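Local structure of G protein alpha subunit (Entamoeba histolytica, 4FID) at residues A[191-196]-A[235-240]. The protein probably acts as a transducer in transmembrane signalling, as the guanine nucleotide-binding alpha subunit of a heterotrimeric G protein. Residues are numbered along the deposited sequence; the frame is centred on the assembly and turned at random.
With GDP (guanosine-5'-diphosphate), chain C.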
loop_
_atom_site.group_PDB
_atom_site.type_symbol
_atom_site.label_atom_id
_atom_site.label_comp_id
_atom_site.label_asym_id
_atom_site.label_seq_id
_atom_site.Cartn_x
_atom_site.Cartn_y
_atom_site.Cartn_z
ATOM N N VAL A 191 3.395 5.673 -7.205
ATOM C CA VAL A 191 3.154 4.363 -6.645
ATOM C C VAL A 191 1.847 3.805 -7.158
ATOM O O VAL A 191 0.825 4.517 -7.221
ATOM C CB VAL A 191 3.059 4.412 -5.112
ATOM C CG1 VAL A 191 3.133 2.973 -4.518
ATOM C CG2 VAL A 191 4.134 5.302 -4.542
ATOM N N THR A 192 1.874 2.521 -7.511
ATOM C CA THR A 192 0.665 1.837 -7.930
ATOM C C THR A 192 0.640 0.390 -7.412
ATOM O O THR A 192 1.674 -0.257 -7.228
ATOM C CB THR A 192 0.466 1.897 -9.473
ATOM O OG1 THR A 192 -0.860 1.454 -9.819
ATOM C CG2 THR A 192 1.512 1.029 -10.197
ATOM N N SER A 193 -0.560 -0.095 -7.149
ATOM C CA SER A 193 -0.755 -1.422 -6.624
ATOM C C SER A 193 -0.861 -2.380 -7.788
ATOM O O SER A 193 -1.690 -2.199 -8.673
ATOM C CB SER A 193 -2.051 -1.455 -5.817
ATOM O OG SER A 193 -2.240 -2.715 -5.202
ATOM N N LEU A 194 -0.027 -3.413 -7.786
ATOM C CA LEU A 194 -0.113 -4.419 -8.831
ATOM C C LEU A 194 -1.347 -5.277 -8.624
ATOM O O LEU A 194 -1.919 -5.798 -9.580
ATOM C CB LEU A 194 1.140 -5.292 -8.854
ATOM C CG LEU A 194 2.350 -4.704 -9.586
ATOM C CD1 LEU A 194 3.592 -5.530 -9.313
ATOM C CD2 LEU A 194 2.043 -4.655 -11.067
ATOM N N ALA A 195 -1.770 -5.425 -7.374
ATOM C CA ALA A 195 -2.835 -6.379 -7.099
ATOM C C ALA A 195 -4.239 -5.866 -7.465
ATOM O O ALA A 195 -5.225 -6.569 -7.264
ATOM C CB ALA A 195 -2.774 -6.859 -5.655
ATOM N N GLU A 196 -4.319 -4.658 -8.020
ATOM C CA GLU A 196 -5.600 -4.054 -8.367
ATOM C C GLU A 196 -5.994 -4.305 -9.818
ATOM O O GLU A 196 -6.991 -3.755 -10.287
ATOM C CB GLU A 196 -5.587 -2.539 -8.093
ATOM C CG GLU A 196 -4.765 -1.736 -9.119
ATOM C CD GLU A 196 -4.787 -0.205 -8.908
ATOM O OE1 GLU A 196 -5.153 0.281 -7.806
ATOM O OE2 GLU A 196 -4.413 0.513 -9.862
ATOM N N LEU A 235 6.007 -0.244 -8.504
ATOM C CA LEU A 235 4.945 -1.197 -8.725
ATOM C C LEU A 235 4.816 -1.961 -7.423
ATOM O O LEU A 235 5.560 -2.908 -7.148
ATOM C CB LEU A 235 5.317 -2.111 -9.890
ATOM C CG LEU A 235 5.599 -1.263 -11.140
ATOM C CD1 LEU A 235 6.515 -1.987 -12.146
ATOM C CD2 LEU A 235 4.297 -0.837 -11.797
ATOM N N ASN A 236 3.870 -1.535 -6.610
ATOM C CA ASN A 236 3.827 -1.971 -5.227
ATOM C C ASN A 236 2.931 -3.178 -5.009
ATOM O O ASN A 236 2.066 -3.504 -5.853
ATOM C CB ASN A 236 3.369 -0.818 -4.345
ATOM C CG ASN A 236 3.642 -1.064 -2.890
ATOM O OD1 ASN A 236 4.708 -1.572 -2.526
ATOM N ND2 ASN A 236 2.686 -0.685 -2.035
ATOM N N LYS A 237 3.154 -3.842 -3.879
ATOM C CA LYS A 237 2.391 -5.030 -3.498
ATOM C C LYS A 237 2.718 -6.214 -4.382
ATOM O O LYS A 237 1.839 -6.997 -4.722
ATOM C CB LYS A 237 0.885 -4.749 -3.498
ATOM C CG LYS A 237 0.503 -3.540 -2.604
ATOM C CD LYS A 237 -1.008 -3.439 -2.421
ATOM C CE LYS A 237 -1.386 -2.388 -1.393
ATOM N NZ LYS A 237 -2.859 -2.253 -1.264
HETATM N N MSE A 238 3.999 -6.340 -4.727
HETATM C CA MSE A 238 4.458 -7.449 -5.553
HETATM C C MSE A 238 4.165 -8.797 -4.869
HETATM O O MSE A 238 3.815 -9.787 -5.534
HETATM C CB MSE A 238 5.947 -7.292 -5.910
HETATM C CG MSE A 238 6.535 -8.456 -6.719
HETATM SE SE MSE A 238 6.070 -8.553 -8.631
HETATM C CE MSE A 238 7.284 -9.994 -9.168
ATOM N N ASP A 239 4.268 -8.833 -3.551
ATOM C CA ASP A 239 3.918 -10.040 -2.788
ATOM C C ASP A 239 2.459 -10.463 -3.010
ATOM O O ASP A 239 2.186 -11.628 -3.364
ATOM C CB ASP A 239 4.227 -9.873 -1.275
ATOM C CG ASP A 239 3.652 -8.560 -0.666
ATOM O OD1 ASP A 239 3.586 -7.514 -1.365
ATOM O OD2 ASP A 239 3.287 -8.582 0.537
ATOM N N LEU A 240 1.540 -9.507 -2.824
ATOM C CA LEU A 240 0.109 -9.740 -2.977
ATOM C C LEU A 240 -0.205 -10.139 -4.396
ATOM O O LEU A 240 -1.053 -10.997 -4.640
ATOM C CB LEU A 240 -0.691 -8.496 -2.598
ATOM C CG LEU A 240 -0.613 -8.155 -1.103
ATOM C CD1 LEU A 240 -1.468 -6.929 -0.745
ATOM C CD2 LEU A 240 -1.017 -9.383 -0.266
HETATM P PB GDP C . -2.512 5.330 0.447
HETATM O O1B GDP C . -2.626 6.129 1.721
HETATM O O2B GDP C . -3.768 5.523 -0.371
HETATM O O3B GDP C . -1.320 5.856 -0.312
HETATM O O3A GDP C . -2.331 3.736 0.726
HETATM P PA GDP C . -1.933 3.088 2.166
HETATM O O1A GDP C . -0.458 3.259 2.466
HETATM O O2A GDP C . -2.770 3.673 3.290
HETATM O "O5'" GDP C . -2.313 1.522 1.999
HETATM C "C5'" GDP C . -3.248 0.911 2.893
HETATM C "C4'" GDP C . -2.941 -0.572 3.152
HETATM O "O4'" GDP C . -2.119 -1.152 2.129
HETATM C "C3'" GDP C . -2.231 -0.802 4.487
HETATM O "O3'" GDP C . -2.991 -1.732 5.285
HETATM C "C2'" GDP C . -0.865 -1.362 4.114
HETATM O "O2'" GDP C . -0.386 -2.294 5.100
HETATM C "C1'" GDP C . -1.123 -1.981 2.737
HETATM N N9 GDP C . 0.110 -2.093 1.902
HETATM C C8 GDP C . 0.818 -1.101 1.318
HETATM N N7 GDP C . 1.883 -1.595 0.629
HETATM C C5 GDP C . 1.866 -2.934 0.763
HETATM C C6 GDP C . 2.694 -4.081 0.306
HETATM O O6 GDP C . 3.702 -3.907 -0.405
HETATM N N1 GDP C . 2.340 -5.315 0.679
HETATM C C2 GDP C . 1.250 -5.546 1.438
HETATM N N2 GDP C . 0.947 -6.823 1.763
HETATM N N3 GDP C . 0.442 -4.554 1.893
HETATM C C4 GDP C . 0.696 -3.256 1.595
HETATM O O HOH W 1 -4.485 -2.764 -3.719
#
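Ser193, on strand 187-193, lies alongside Lys237, which follows the neighbouring parallel strand 230-236 and takes the N-cap position of the next helix. With OG anti to the backbone N (chi1 -176°), the serine hydroxyl lies against the aliphatic part of the lysine chain, and a water hydrogen-bonded to Ser193 OG accepts a hydrogen bond from Lys237 NZ at 3.0 Å. Beyond CG the lysine is extended, which lays its methylenes over one face of the guanine, CG 3.7 Å from GDP C6 and CE 3.6 Å from GDP N9. Its ammonium group also forms a salt bridge with Asp117 and a hydrogen bond to the carbonyl of Glu15 in the phosphate-binding loop. The strands themselves are joined by Asn236 N to Thr192 O (2.6 Å) and by Leu194 N to Asn236 O (2.9 Å).

Residues 236-239 form the NKxD motif of the Ras-like fold, which reads the guanine base where strand 230-236 gives way to helix 238-247. Asn236 CB packs beside Val191 CG1, the two side chains pointing the same way. The amide beyond it donates from ND2 to GDP N7 (2.9 Å), while OD1 accepts from Thr307 OG1 and Ala309 N, bonds that would fix which way the amide is turned. Asp239 takes the Watson-Crick edge of the base, OD2 accepting from GDP N2 at 3.2 Å and OD1 from GDP N1.

Thr192 and Leu235 lie side by side on the face of the sheet turned to helix 263-275, touching through CG2 and CD2. Leu194 crosses Leu235 at a slant, its CD1 reaching Leu235 CB. Farther along, Ala195 CB abuts Leu240 CB at 4.0 Å, and the leucine's CD1 approaches GDP N2.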